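Local coordinates for protein voltage-sensor containing phosphatase (Ciona intestinalis, PDB 3V0D) that probably dephosphorylates phosphoinositide lipids under the control of a membrane voltage sensor, using a PTEN-like phosphatase domain joined to a C2 domain, at residues Tyr285-Tyr291 with Ile311-Lys316. The protein carries 1 engineered substitution. Numbering follows the deposited sequence.
Sequences YDNCPFY and IDNPHK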
ATOM      1  N   TYR A 285      -0.283 -11.975   1.987  1.00 17.44           N
ATOM      2  CA  TYR A 285       0.606 -11.005   2.596  1.00 17.10           C
ATOM      3  C   TYR A 285       0.136 -10.710   4.010  1.00 16.39           C
ATOM      4  O   TYR A 285      -1.015 -10.959   4.390  1.00 16.47           O
ATOM      5  CB  TYR A 285       0.551  -9.700   1.810  1.00 17.81           C
ATOM      6  CG  TYR A 285       0.946  -9.745   0.362  1.00 18.37           C
ATOM      7  CD1 TYR A 285       2.022 -10.516  -0.068  1.00 20.43           C
ATOM      8  CD2 TYR A 285       0.271  -8.956  -0.557  1.00 20.60           C
ATOM      9  CE1 TYR A 285       2.423 -10.493  -1.426  1.00 21.96           C
ATOM     10  CE2 TYR A 285       0.648  -8.912  -1.873  1.00 22.24           C
ATOM     11  CZ  TYR A 285       1.717  -9.692  -2.311  1.00 22.12           C
ATOM     12  OH  TYR A 285       2.093  -9.635  -3.634  1.00 26.29           O
ATOM     13  N   ASP A 286       1.043 -10.132   4.785  1.00 17.05           N
ATOM     14  CA  ASP A 286       0.720  -9.631   6.121  1.00 17.17           C
ATOM     15  C   ASP A 286       0.337 -10.735   7.098  1.00 17.57           C
ATOM     16  O   ASP A 286      -0.307 -10.476   8.120  1.00 18.21           O
ATOM     17  CB  ASP A 286      -0.332  -8.514   6.080  1.00 17.30           C
ATOM     18  CG  ASP A 286      -0.079  -7.457   7.134  1.00 18.63           C
ATOM     19  OD1 ASP A 286       0.903  -6.682   6.975  1.00 18.54           O
ATOM     20  OD2 ASP A 286      -0.871  -7.381   8.082  1.00 22.86           O
ATOM     21  N   ASN A 287       0.769 -11.959   6.804  1.00 17.94           N
ATOM     22  CA  ASN A 287       0.548 -13.086   7.684  1.00 18.77           C
ATOM     23  C   ASN A 287      -0.900 -13.276   8.096  1.00 17.73           C
ATOM     24  O   ASN A 287      -1.186 -13.686   9.220  1.00 19.53           O
ATOM     25  CB  ASN A 287       1.463 -12.983   8.915  1.00 20.48           C
ATOM     26  CG  ASN A 287       1.599 -14.298   9.642  1.00 24.21           C
ATOM     27  OD1 ASN A 287       1.595 -15.365   9.031  1.00 25.91           O
ATOM     28  ND2 ASN A 287       1.697 -14.229  10.954  1.00 28.16           N
ATOM     29  N   CYS A 288      -1.812 -13.030   7.173  1.00 16.80           N
ATOM     30  CA  CYS A 288      -3.229 -13.271   7.461  1.00 16.86           C
ATOM     31  C   CYS A 288      -4.001 -13.532   6.183  1.00 16.16           C
ATOM     32  O   CYS A 288      -3.525 -13.208   5.083  1.00 16.46           O
ATOM     33  CB  CYS A 288      -3.846 -12.114   8.276  1.00 17.21           C
ATOM     34  SG  CYS A 288      -3.962 -10.550   7.389  1.00 17.42           S
ATOM     35  N   PRO A 289      -5.208 -14.103   6.301  1.00 16.17           N
ATOM     36  CA  PRO A 289      -6.029 -14.299   5.101  1.00 16.64           C
ATOM     37  C   PRO A 289      -6.377 -13.020   4.358  1.00 15.37           C
ATOM     38  O   PRO A 289      -6.226 -13.001   3.147  1.00 16.06           O
ATOM     39  CB  PRO A 289      -7.268 -15.018   5.636  1.00 17.98           C
ATOM     40  CG  PRO A 289      -6.725 -15.816   6.811  1.00 18.12           C
ATOM     41  CD  PRO A 289      -5.736 -14.867   7.459  1.00 17.03           C
ATOM     42  N   PHE A 290      -6.835 -11.954   5.032  1.00 14.77           N
ATOM     43  CA  PHE A 290      -7.176 -10.735   4.301  1.00 14.38           C
ATOM     44  C   PHE A 290      -7.124  -9.535   5.225  1.00 13.64           C
ATOM     45  O   PHE A 290      -7.310  -9.676   6.436  1.00 14.35           O
ATOM     46  CB  PHE A 290      -8.533 -10.854   3.570  1.00 15.14           C
ATOM     47  CG  PHE A 290      -9.716 -11.228   4.437  1.00 15.19           C
ATOM     48  CD1 PHE A 290     -10.571 -10.262   4.943  1.00 15.41           C
ATOM     49  CD2 PHE A 290     -10.035 -12.573   4.660  1.00 15.96           C
ATOM     50  CE1 PHE A 290     -11.693 -10.601   5.710  1.00 15.92           C
ATOM     51  CE2 PHE A 290     -11.121 -12.919   5.437  1.00 16.46           C
ATOM     52  CZ  PHE A 290     -11.961 -11.948   5.946  1.00 16.52           C
ATOM     53  N   TYR A 291      -6.834  -8.374   4.642  1.00 13.52           N
ATOM     54  CA  TYR A 291      -6.631  -7.149   5.439  1.00 13.64           C
ATOM     55  C   TYR A 291      -6.867  -5.957   4.540  1.00 13.56           C
ATOM     56  O   TYR A 291      -6.959  -6.103   3.308  1.00 14.06           O
ATOM     57  CB  TYR A 291      -5.231  -7.113   6.080  1.00 13.74           C
ATOM     58  CG  TYR A 291      -4.061  -7.036   5.099  1.00 13.97           C
ATOM     59  CD1 TYR A 291      -3.342  -5.838   4.939  1.00 14.30           C
ATOM     60  CD2 TYR A 291      -3.678  -8.135   4.309  1.00 13.89           C
ATOM     61  CE1 TYR A 291      -2.293  -5.741   4.068  1.00 14.35           C
ATOM     62  CE2 TYR A 291      -2.630  -8.047   3.425  1.00 14.81           C
ATOM     63  CZ  TYR A 291      -1.946  -6.833   3.283  1.00 14.45           C
ATOM     64  OH  TYR A 291      -0.913  -6.801   2.375  1.00 15.37           O
ATOM     65  N   ILE A 311      -9.782  -5.522  -1.412  1.00 16.04           N
ATOM     66  CA  ILE A 311      -9.270  -6.059  -0.145  1.00 15.94           C
ATOM     67  C   ILE A 311      -7.920  -6.734  -0.414  1.00 14.90           C
ATOM     68  O   ILE A 311      -7.760  -7.397  -1.442  1.00 16.20           O
ATOM     69  CB  ILE A 311     -10.285  -7.067   0.447  1.00 15.67           C
ATOM     70  CG1 ILE A 311     -11.631  -6.392   0.677  1.00 17.10           C
ATOM     71  CG2 ILE A 311      -9.754  -7.683   1.762  1.00 16.04           C
ATOM     72  CD1 ILE A 311     -12.808  -7.360   0.925  1.00 18.44           C
ATOM     73  N   ASP A 312      -6.960  -6.553   0.495  1.00 14.75           N
ATOM     74  CA  ASP A 312      -5.634  -7.107   0.301  1.00 14.50           C
ATOM     75  C   ASP A 312      -5.638  -8.588   0.606  1.00 14.57           C
ATOM     76  O   ASP A 312      -5.890  -9.037   1.730  1.00 14.63           O
ATOM     77  CB  ASP A 312      -4.600  -6.382   1.172  1.00 14.31           C
ATOM     78  CG  ASP A 312      -4.550  -4.878   0.900  1.00 14.16           C
ATOM     79  OD1 ASP A 312      -4.282  -4.118   1.843  1.00 14.43           O
ATOM     80  OD2 ASP A 312      -4.729  -4.490  -0.277  1.00 16.08           O
ATOM     81  N   ASN A 313      -5.294  -9.326  -0.456  1.00 15.04           N
ATOM     82  CA  ASN A 313      -5.104 -10.786  -0.589  1.00 15.62           C
ATOM     83  C   ASN A 313      -6.208 -11.378  -1.486  1.00 16.45           C
ATOM     84  O   ASN A 313      -5.896 -12.031  -2.486  1.00 17.35           O
ATOM     85  CB  ASN A 313      -4.904 -11.572   0.718  1.00 15.53           C
ATOM     86  CG  ASN A 313      -3.607 -11.194   1.431  1.00 15.25           C
ATOM     87  OD1 ASN A 313      -2.655 -10.693   0.815  1.00 16.26           O
ATOM     88  ND2 ASN A 313      -3.550 -11.491   2.723  1.00 15.75           N
ATOM     89  N   PRO A 314      -7.503 -11.107  -1.200  1.00 16.53           N
ATOM     90  CA  PRO A 314      -8.555 -11.514  -2.140  1.00 17.50           C
ATOM     91  C   PRO A 314      -8.443 -10.777  -3.478  1.00 19.08           C
ATOM     92  O   PRO A 314      -9.038 -11.228  -4.458  1.00 20.55           O
ATOM     93  CB  PRO A 314      -9.847 -11.102  -1.418  1.00 17.82           C
ATOM     94  CG  PRO A 314      -9.487 -11.104   0.046  1.00 17.15           C
ATOM     95  CD  PRO A 314      -8.086 -10.504   0.014  1.00 16.51           C
ATOM     96  N   HIS A 315      -7.670  -9.694  -3.538  1.00 19.57           N
ATOM     97  CA  HIS A 315      -7.440  -8.977  -4.797  1.00 20.61           C
ATOM     98  C   HIS A 315      -6.716  -9.844  -5.831  1.00 20.99           C
ATOM     99  O   HIS A 315      -6.801  -9.546  -7.025  1.00 22.93           O
ATOM    100  CB  HIS A 315      -6.706  -7.650  -4.551  1.00 21.67           C
ATOM    101  CG  HIS A 315      -5.242  -7.794  -4.293  1.00 20.50           C
ATOM    102  ND1 HIS A 315      -4.738  -8.303  -3.113  1.00 19.49           N
ATOM    103  CD2 HIS A 315      -4.167  -7.460  -5.052  1.00 21.07           C
ATOM    104  CE1 HIS A 315      -3.415  -8.302  -3.175  1.00 20.47           C
ATOM    105  NE2 HIS A 315      -3.041  -7.786  -4.337  1.00 22.00           N
ATOM    106  N   LYS A 316      -6.035 -10.909  -5.406  1.00 20.42           N
ATOM    107  CA  LYS A 316      -5.325 -11.809  -6.323  1.00 21.01           C
ATOM    108  C   LYS A 316      -6.252 -12.912  -6.814  1.00 21.57           C
ATOM    109  O   LYS A 316      -6.842 -13.647  -6.014  1.00 21.35           O
ATOM    110  CB  LYS A 316      -4.089 -12.408  -5.657  1.00 22.09           C
ATOM    111  CG  LYS A 316      -3.007 -11.386  -5.329  1.00 24.38           C
ATOM    112  CD  LYS A 316      -1.687 -12.098  -5.014  1.00 27.59           C
ATOM    113  CE  LYS A 316      -0.533 -11.136  -4.834  1.00 30.73           C
ATOM    114  NZ  LYS A 316       0.687 -11.939  -4.551  1.00 35.47           N
TER
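A buried asparagine side chain can do the work of a backbone neighbour, and N313 is a clear case. With chi1 in the m well, its carboxamide reaches into the bend at Y285-P289: OD1 accepts a hydrogen bond from Y285 N (2.9 Å), while ND2 donates to Y285 O (3.1 Å) and to P289 O (3.1 Å), so one amide ties the two ends of that bend together. H315, in the p rotamer, turns its ring back so that ND1 accepts a hydrogen bond from N313 N (2.9 Å), within a type I turn from N313 to K316. At the far end of this turn K316, m at chi1 and then extended all the way from CA to NZ, donates from NZ to Y285 OH (2.9 Å).

Beside it, Y291 and D312 form a single antiparallel hydrogen-bonded bridge, Y291 N to D312 O (3.1 Å) and D312 N to Y291 O (2.8 Å). The p rotamer of Y291 lays its ring against D312, whose CB makes a CH-pi contact 3.5 Å from the ring centroid. F290 turns its ring the other way, its CB packing on P314 CD (3.6 Å) and I311 CG2 (3.8 Å). Y291 OH is hydrogen-bonded to H95 O, and D312 OD1 to S177 OG, both in the phosphatase part. The contact thus joins the edge strand 290-295 to a long loop of the PTEN-type C2 beta-sandwich, at its interface with the phosphatase domain.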